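3-keto-5-aminohexanoate cleavage protein (Archaeoglobus fulgidus, PDB 3LOT) probably cleaves 3-keto-5-aminohexanoate or a related beta-keto acid with the help of a bound zinc ion. Local coordinates at the interface of chains A and B. Coordinates in Å, arbitrary orientation; residue numbers count along the deposited sequence, not the author numbering. Chains: chain A/B, uncharacterized protein.

Contact 1: the interface of chains A and B. Residues chain A 244, 248, 282, 285-286; chain B 289-290.
The carboxylate of B:Glu289 enters between A:Lys282 and A:Arg285, both on helix 276-289 of the facing chain, and A:Ile286 receives its aliphatic stem. The protein belongs to the beta-keto acid cleavage enzymes (BKACE), zinc-dependent TIM barrels, and this patch lies where two copies of the deposited tetramer meet. B:Glu289 alone gives nearly half of the 237 Å² hidden here, more than any other residue of the patch, consistent with a side chain plugged into its neighbour.

Charged contacts come first. A:Arg285 NE donates to B:Glu289 OE2 over 2.7 Å, a salt bridge that is fairly straight at the hydrogen (164°). The carboxylate oxygen lies almost in the guanidinium plane, whereas the nitrogen approaches OE2 on its syn side but 35° out of the carboxylate plane; the two groups are therefore twisted and not a flat bidentate pair. In keeping with that, the second contact, A:Arg285 NH2 to B:Glu289 OE1 at 3.5 Å, is weak. The other oxygen is served by lysine: A:Lys282 NZ reaches B:Glu289 OE1 at 2.9 Å, nearly along its C-O axis. An extended chain that bends only at its last torsion (chi4 58°) turns the side-chain nitrogen NZ back, and NZ also lies 3.1 Å from the backbone B:Glu289 O, a reasonable second hydrogen bond. That carbonyl belongs to the last residue of helix 276-289, so the lysine's positive charge may favourably offset the helix's C-terminal dipole. CA of A:Lys282 covers one face of the guanidinium near its rim.

Apolar contacts flank the ion cluster. A:Ile286 CG1 touches B:Glu289 CB at 3.7 Å, supporting the stem where the glutamate bends toward its bonds. Farther along, B:Leu290 points its CD2 methyl at A:Thr248 OG1, 3.8 Å away. That hydroxyl is already turned to its own helix, donating to A:Met244 O (a selenomethionine carbonyl) at 2.7 Å, tilted from the carbonyl plane.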
loop_
_atom_site.group_PDB
_atom_site.type_symbol
_atom_site.label_atom_id
_atom_site.label_comp_id
_atom_site.label_asym_id
_atom_site.label_seq_id
_atom_site.Cartn_x
_atom_site.Cartn_y
_atom_site.Cartn_z
HETATM N N MSE A 244 -14.262 -16.372 7.056
HETATM C CA MSE A 244 -15.355 -15.432 7.028
HETATM C C MSE A 244 -14.873 -13.976 6.954
HETATM O O MSE A 244 -15.391 -13.229 6.179
HETATM C CB MSE A 244 -16.268 -15.610 8.259
HETATM C CG MSE A 244 -16.971 -16.958 8.341
HETATM SE SE MSE A 244 -18.099 -17.213 6.754
HETATM C CE MSE A 244 -18.287 -19.160 6.844
ATOM N N THR A 248 -15.601 -11.853 3.719
ATOM C CA THR A 248 -16.364 -10.604 3.797
ATOM C C THR A 248 -15.617 -9.414 3.162
ATOM O O THR A 248 -16.206 -8.637 2.393
ATOM C CB THR A 248 -16.756 -10.257 5.216
ATOM O OG1 THR A 248 -17.405 -11.403 5.800
ATOM C CG2 THR A 248 -17.674 -9.013 5.220
ATOM N N LYS A 282 -24.089 -18.940 6.707
ATOM C CA LYS A 282 -23.448 -17.787 7.346
ATOM C C LYS A 282 -22.958 -16.753 6.320
ATOM O O LYS A 282 -23.252 -15.582 6.448
ATOM C CB LYS A 282 -22.282 -18.244 8.215
ATOM C CG LYS A 282 -21.797 -17.204 9.189
ATOM C CD LYS A 282 -20.566 -17.692 9.871
ATOM C CE LYS A 282 -20.108 -16.794 10.977
ATOM N NZ LYS A 282 -21.166 -16.625 11.988
ATOM N N ARG A 285 -25.762 -14.953 4.754
ATOM C CA ARG A 285 -26.301 -13.909 5.646
ATOM C C ARG A 285 -25.482 -12.639 5.571
ATOM O O ARG A 285 -26.035 -11.545 5.598
ATOM C CB ARG A 285 -26.372 -14.371 7.093
ATOM C CG ARG A 285 -27.447 -15.396 7.338
ATOM C CD ARG A 285 -27.729 -15.582 8.815
ATOM N NE ARG A 285 -26.571 -16.100 9.551
ATOM C CZ ARG A 285 -26.263 -17.393 9.675
ATOM N NH1 ARG A 285 -26.999 -18.320 9.105
ATOM N NH2 ARG A 285 -25.203 -17.765 10.385
ATOM N N ILE A 286 -24.163 -12.789 5.498
ATOM C CA ILE A 286 -23.232 -11.629 5.460
ATOM C C ILE A 286 -23.369 -10.849 4.119
ATOM O O ILE A 286 -23.533 -9.607 4.101
ATOM C CB ILE A 286 -21.789 -12.081 5.716
ATOM C CG1 ILE A 286 -21.627 -12.487 7.181
ATOM C CG2 ILE A 286 -20.806 -10.988 5.362
ATOM C CD1 ILE A 286 -20.351 -13.280 7.443
ATOM N N GLU B 289 -22.004 -11.684 13.239
ATOM C CA GLU B 289 -21.607 -12.674 12.253
ATOM C C GLU B 289 -20.096 -12.851 12.197
ATOM O O GLU B 289 -19.609 -13.952 11.964
ATOM C CB GLU B 289 -22.133 -12.348 10.845
ATOM C CG GLU B 289 -23.607 -12.531 10.692
ATOM C CD GLU B 289 -24.112 -13.970 10.871
ATOM O OE1 GLU B 289 -23.335 -14.933 11.021
ATOM O OE2 GLU B 289 -25.344 -14.122 10.857
ATOM N N LEU B 290 -19.359 -11.785 12.447
ATOM C CA LEU B 290 -17.916 -11.873 12.426
ATOM C C LEU B 290 -17.354 -12.363 13.759
ATOM O O LEU B 290 -16.178 -12.253 13.968
ATOM C CB LEU B 290 -17.323 -10.540 12.035
ATOM C CG LEU B 290 -17.607 -10.069 10.604
ATOM C CD1 LEU B 290 -17.107 -8.607 10.430
ATOM C CD2 LEU B 290 -17.020 -11.023 9.553
#

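Contact 2: the interface of chains A and B. Residues chain A 245, 248-249, 252, 290; chain B 244-245, 248-249, 252.
Around A:Leu249 and B:Leu249 the two copies of helix 243-252 cross in a roughly antiparallel sense at the two-fold axis, their own axes at about 134°, close enough that the CA atoms of these leucines lie 6.5 Å apart. Each leucine has CG anti to its backbone N (chi1 172° in chain A, 178° in chain B), which sends the branches toward the partner helix. They meet methyl to methyl, A:Leu249 CD1 to B:Leu249 CD1 at 3.5 Å, tighter than ordinary van der Waals contact.

The threonines also meet through methyl groups: A:Thr248 CG2 and B:Thr248 CG2 are 3.7 Å apart, the side chains crossing at about a right angle. Polarity is sorted by rotation about CA-CB, for B:Thr248 OG1 donates back to B:Met244 O (2.8 Å) and leaves its methyl for the seam. A:Leu290 brings CD2 to 4.0 Å from B:Thr248 OG1, closing that flank with carbon.

The isoleucine tips meet at the middle of the seam, between the threonine pair and the leucine pair; A:Ile252 CD1 comes within 3.9 Å of B:Thr248 CG2. A:Ile252 CD1 lies 3.5 Å from B:Pro245 O, and on the twin side B:Ile252 CD1 lies equally near A:Pro245 O; each ethyl tip thus rests on a backbone turn of the opposite helix. The two tips approach one another at 4.0 Å between A:Ile252 CD1 and B:Ile252 CD1. With no nitrogen or oxygen within bonding range across the patch, cohesion here comes from shape and apolar burial.

In the fold, this short helix follows strand 232-238 and a 3-10 turn, and precedes strand 256-259, beyond which comes the zinc ligand A:Glu262 or, in the partner, B:Glu262.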
loop_
_atom_site.group_PDB
_atom_site.type_symbol
_atom_site.label_atom_id
_atom_site.label_comp_id
_atom_site.label_asym_id
_atom_site.label_seq_id
_atom_site.Cartn_x
_atom_site.Cartn_y
_atom_site.Cartn_z
ATOM N N PRO A 245 -13.883 -13.567 7.759
ATOM C CA PRO A 245 -13.517 -12.131 7.663
ATOM C C PRO A 245 -12.893 -11.743 6.318
ATOM O O PRO A 245 -13.273 -10.707 5.725
ATOM C CB PRO A 245 -12.524 -11.919 8.813
ATOM C CG PRO A 245 -12.185 -13.234 9.336
ATOM C CD PRO A 245 -13.264 -14.210 8.918
ATOM N N THR A 248 -15.601 -11.853 3.719
ATOM C CA THR A 248 -16.364 -10.604 3.797
ATOM C C THR A 248 -15.617 -9.414 3.162
ATOM O O THR A 248 -16.206 -8.637 2.393
ATOM C CB THR A 248 -16.756 -10.257 5.216
ATOM O OG1 THR A 248 -17.405 -11.403 5.800
ATOM C CG2 THR A 248 -17.674 -9.013 5.220
ATOM N N LEU A 249 -14.317 -9.319 3.437
ATOM C CA LEU A 249 -13.452 -8.287 2.829
ATOM C C LEU A 249 -13.545 -8.349 1.280
ATOM O O LEU A 249 -13.676 -7.331 0.617
ATOM C CB LEU A 249 -12.021 -8.473 3.302
ATOM C CG LEU A 249 -10.945 -7.601 2.627
ATOM C CD1 LEU A 249 -11.193 -6.145 2.925
ATOM C CD2 LEU A 249 -9.526 -8.063 3.083
ATOM N N ILE A 252 -16.749 -6.880 0.105
ATOM C CA ILE A 252 -16.656 -5.424 0.190
ATOM C C ILE A 252 -15.874 -4.838 -0.999
ATOM O O ILE A 252 -16.172 -3.756 -1.463
ATOM C CB ILE A 252 -16.001 -4.979 1.565
ATOM C CG1 ILE A 252 -16.924 -5.287 2.751
ATOM C CG2 ILE A 252 -15.562 -3.522 1.498
ATOM C CD1 ILE A 252 -16.248 -5.324 4.094
ATOM N N LEU A 290 -24.791 -6.919 3.465
ATOM C CA LEU A 290 -24.022 -5.957 2.673
ATOM C C LEU A 290 -24.793 -5.564 1.390
ATOM O O LEU A 290 -24.208 -5.015 0.457
ATOM C CB LEU A 290 -22.616 -6.487 2.338
ATOM C CG LEU A 290 -21.672 -6.617 3.537
ATOM C CD1 LEU A 290 -20.416 -7.417 3.224
ATOM C CD2 LEU A 290 -21.297 -5.234 4.041
HETATM N N MSE B 244 -21.966 1.167 5.838
HETATM C CA MSE B 244 -21.939 -0.246 6.270
HETATM C C MSE B 244 -20.712 -1.000 5.723
HETATM O O MSE B 244 -20.044 -1.721 6.473
HETATM C CB MSE B 244 -23.259 -0.942 5.970
HETATM C CG MSE B 244 -24.473 -0.395 6.724
HETATM SE SE MSE B 244 -24.340 -0.645 8.634
HETATM C CE MSE B 244 -25.810 0.577 9.153
ATOM N N PRO B 245 -20.387 -0.845 4.423
ATOM C CA PRO B 245 -19.214 -1.540 3.858
ATOM C C PRO B 245 -17.886 -1.153 4.552
ATOM O O PRO B 245 -17.101 -2.039 5.017
ATOM C CB PRO B 245 -19.205 -1.090 2.381
ATOM C CG PRO B 245 -20.572 -0.739 2.100
ATOM C CD PRO B 245 -21.129 -0.126 3.381
ATOM N N THR B 248 -17.862 -2.256 8.260
ATOM C CA THR B 248 -17.489 -3.680 8.249
ATOM C C THR B 248 -15.976 -3.926 7.987
ATOM O O THR B 248 -15.352 -4.701 8.712
ATOM C CB THR B 248 -18.378 -4.503 7.282
ATOM O OG1 THR B 248 -19.759 -4.230 7.569
ATOM C CG2 THR B 248 -18.117 -6.015 7.404
ATOM N N LEU B 249 -15.395 -3.238 6.999
ATOM C CA LEU B 249 -13.950 -3.209 6.802
ATOM C C LEU B 249 -13.201 -2.892 8.120
ATOM O O LEU B 249 -12.266 -3.611 8.518
ATOM C CB LEU B 249 -13.583 -2.184 5.728
ATOM C CG LEU B 249 -12.112 -1.958 5.412
ATOM C CD1 LEU B 249 -11.433 -3.311 4.909
ATOM C CD2 LEU B 249 -11.973 -0.824 4.351
ATOM N N ILE B 252 -13.216 -5.731 10.488
ATOM C CA ILE B 252 -12.356 -6.787 9.999
ATOM C C ILE B 252 -10.881 -6.414 10.343
ATOM O O ILE B 252 -10.056 -7.283 10.647
ATOM C CB ILE B 252 -12.560 -6.998 8.477
ATOM C CG1 ILE B 252 -13.920 -7.667 8.217
ATOM C CG2 ILE B 252 -11.422 -7.848 7.855
ATOM C CD1 ILE B 252 -14.382 -7.552 6.813
#

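About 9 Å separates the C-alpha centres of contact 1 and contact 2, and A:Thr248 belongs to both. Both use helix 243-252 and the leucine that follows helix 276-289; contact 1 adds residues of that helix itself. Contact 2 straddles the two-fold axis, while contact 1 lies to one side and recurs with the chains exchanged, so an apolar centre is flanked by two ionic clusters. Such a pattern could fix the register of the two subunits within the deposited tetramer, although the structure alone does not show that this pairing exists in solution.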